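PDB 5YCZ: Trypsin/chymotrypsin inhibitor from Alocasia macrorrhizos, which inhibits the serine proteases trypsin and alpha-chymotrypsin as a Kunitz-type inhibitor of the beta-trefoil fold. Local coordinates for residues N2-V7 against I176-V181. Sequence-based numbering, arbitrary orientation.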
loop_
_atom_site.group_PDB
_atom_site.type_symbol
_atom_site.label_atom_id
_atom_site.label_comp_id
_atom_site.label_asym_id
_atom_site.label_seq_id
_atom_site.Cartn_x
_atom_site.Cartn_y
_atom_site.Cartn_z
ATOM N N ASN A 2 13.731 -21.897 5.686
ATOM C CA ASN A 2 12.505 -22.415 5.108
ATOM C C ASN A 2 11.567 -21.267 4.780
ATOM O O ASN A 2 11.230 -20.471 5.673
ATOM C CB ASN A 2 11.848 -23.383 6.085
ATOM C CG ASN A 2 12.868 -24.195 6.861
ATOM O OD1 ASN A 2 13.801 -24.758 6.278
ATOM N ND2 ASN A 2 12.715 -24.241 8.182
ATOM N N PRO A 3 11.123 -21.130 3.536
ATOM C CA PRO A 3 10.137 -20.096 3.226
ATOM C C PRO A 3 8.811 -20.407 3.890
ATOM O O PRO A 3 8.562 -21.500 4.407
ATOM C CB PRO A 3 10.020 -20.138 1.698
ATOM C CG PRO A 3 10.449 -21.494 1.328
ATOM C CD PRO A 3 11.487 -21.911 2.344
ATOM N N VAL A 4 7.981 -19.418 3.888
ATOM C CA VAL A 4 6.584 -19.561 4.266
ATOM C C VAL A 4 5.812 -19.976 3.017
ATOM O O VAL A 4 6.170 -19.602 1.899
ATOM C CB VAL A 4 6.090 -18.233 4.882
ATOM C CG1 VAL A 4 4.655 -18.332 5.344
ATOM C CG2 VAL A 4 7.014 -17.819 6.040
ATOM N N LEU A 5 4.775 -20.779 3.181
ATOM C CA LEU A 5 3.991 -21.253 2.050
ATOM C C LEU A 5 2.517 -20.909 2.217
ATOM O O LEU A 5 2.013 -20.776 3.344
ATOM C CB LEU A 5 4.126 -22.772 1.879
ATOM C CG LEU A 5 5.499 -23.374 2.164
ATOM C CD1 LEU A 5 5.429 -24.898 2.132
ATOM C CD2 LEU A 5 6.520 -22.838 1.167
ATOM N N ASP A 6 1.820 -20.804 1.082
ATOM C CA ASP A 6 0.389 -20.542 1.082
ATOM C C ASP A 6 -0.358 -21.866 1.213
ATOM O O ASP A 6 0.239 -22.913 1.466
ATOM C CB ASP A 6 -0.017 -19.746 -0.165
ATOM C CG ASP A 6 0.545 -20.326 -1.451
ATOM O OD1 ASP A 6 0.704 -21.561 -1.525
ATOM O OD2 ASP A 6 0.818 -19.545 -2.395
ATOM N N VAL A 7 -1.686 -21.831 1.080
ATOM C CA VAL A 7 -2.470 -23.066 1.096
ATOM C C VAL A 7 -2.068 -23.960 -0.071
ATOM O O VAL A 7 -2.122 -25.194 0.025
ATOM C CB VAL A 7 -3.973 -22.725 1.068
ATOM C CG1 VAL A 7 -4.496 -22.359 2.469
ATOM C CG2 VAL A 7 -4.204 -21.574 0.091
ATOM N N ILE A 176 -2.595 -18.500 11.543
ATOM C CA ILE A 176 -3.179 -18.095 10.272
ATOM C C ILE A 176 -2.568 -18.888 9.124
ATOM O O ILE A 176 -1.465 -19.425 9.225
ATOM C CB ILE A 176 -2.990 -16.584 10.015
ATOM C CG1 ILE A 176 -1.533 -16.201 10.199
ATOM C CG2 ILE A 176 -3.851 -15.762 10.950
ATOM C CD1 ILE A 176 -1.025 -15.330 9.117
ATOM N N ARG A 177 -3.311 -18.958 8.019
ATOM C CA ARG A 177 -2.817 -19.413 6.732
ATOM C C ARG A 177 -2.899 -18.261 5.740
ATOM O O ARG A 177 -3.687 -17.331 5.915
ATOM C CB ARG A 177 -3.631 -20.586 6.188
ATOM C CG ARG A 177 -3.990 -21.645 7.204
ATOM C CD ARG A 177 -4.755 -22.782 6.518
ATOM N NE ARG A 177 -5.567 -23.559 7.449
ATOM C CZ ARG A 177 -5.170 -24.697 8.019
ATOM N NH1 ARG A 177 -3.963 -25.190 7.757
ATOM N NH2 ARG A 177 -5.978 -25.339 8.858
ATOM N N PHE A 178 -2.107 -18.342 4.677
ATOM C CA PHE A 178 -2.104 -17.352 3.607
ATOM C C PHE A 178 -2.776 -17.902 2.355
ATOM O O PHE A 178 -2.390 -18.961 1.853
ATOM C CB PHE A 178 -0.674 -16.933 3.289
ATOM C CG PHE A 178 0.070 -16.484 4.481
ATOM C CD1 PHE A 178 -0.101 -15.204 4.972
ATOM C CD2 PHE A 178 0.909 -17.355 5.148
ATOM C CE1 PHE A 178 0.583 -14.787 6.097
ATOM C CE2 PHE A 178 1.590 -16.959 6.278
ATOM C CZ PHE A 178 1.432 -15.672 6.755
ATOM N N VAL A 179 -3.761 -17.175 1.841
ATOM C CA VAL A 179 -4.477 -17.544 0.628
ATOM C C VAL A 179 -4.155 -16.501 -0.422
ATOM O O VAL A 179 -4.457 -15.315 -0.242
ATOM C CB VAL A 179 -5.988 -17.633 0.870
ATOM C CG1 VAL A 179 -6.718 -17.770 -0.442
ATOM C CG2 VAL A 179 -6.294 -18.809 1.758
ATOM N N LYS A 180 -3.535 -16.932 -1.511
ATOM C CA LYS A 180 -3.114 -15.969 -2.516
ATOM C C LYS A 180 -4.328 -15.345 -3.194
ATOM O O LYS A 180 -5.431 -15.908 -3.214
ATOM C CB LYS A 180 -2.197 -16.624 -3.552
ATOM C CG LYS A 180 -1.379 -15.638 -4.390
ATOM C CD LYS A 180 -0.226 -16.349 -5.075
ATOM C CE LYS A 180 0.237 -15.629 -6.336
ATOM N NZ LYS A 180 0.744 -14.230 -6.127
ATOM N N VAL A 181 -4.117 -14.150 -3.727
ATOM C CA VAL A 181 -5.164 -13.400 -4.388
ATOM C C VAL A 181 -4.772 -13.165 -5.844
ATOM O O VAL A 181 -5.284 -13.825 -6.752
ATOM C CB VAL A 181 -5.425 -12.074 -3.666
ATOM C CG1 VAL A 181 -6.746 -11.485 -4.113
ATOM C CG2 VAL A 181 -5.406 -12.273 -2.148
#
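Val4 holds CG1 anti to its backbone N (chi1 -178°), and Phe178 CG lies anti to its own carbonyl carbon, beside the backbone N (chi1 -53°); together these torsions bring the methyl to the ring. CG1 of Val4 lies 3.5 Å from CE2 of Phe178, meeting the ring obliquely, and the two side chains cross at about a right angle. Leu5 adds its backbone O near the ring plane, at the edge, 4.0 Å from Phe178 CD2, while its CB points away from the strand.

Val7 N donates to Phe178 O at 3.1 Å; the oxygen receives it nearly end-on, although the N-H itself is bent to 143°. The CB of Asp6 also rests 3.2 Å from this oxygen. Beyond the bond, Val7 CG2 meets Val179 CG2 at 3.8 Å, and the aliphatic CD of Arg177 lies 4.1 Å from Val7 CG1. The guanidinium of Arg177 instead forms a salt bridge with Asp130.

Residues 4-7 meet 177-180 steeply, and the contact joins the amino-terminal loop to the last strand of the beta-trefoil. Strand 176-180 is an outer strand of its antiparallel sheet, paired with 18-22, where the backbones of Val179 and Tyr19 are hydrogen-bonded, and the Phe178 ring meets Phe58 nearly perpendicularly, close to the predicted reactive-bond residue Leu56. Asp6 OD2 and Lys180 NZ stay 6.5 Å apart, so any attraction is probably long-range; the chemistry implies a junction in which, between the two segments, apolar contacts of Val4 and Val7 flank a single backbone hydrogen bond.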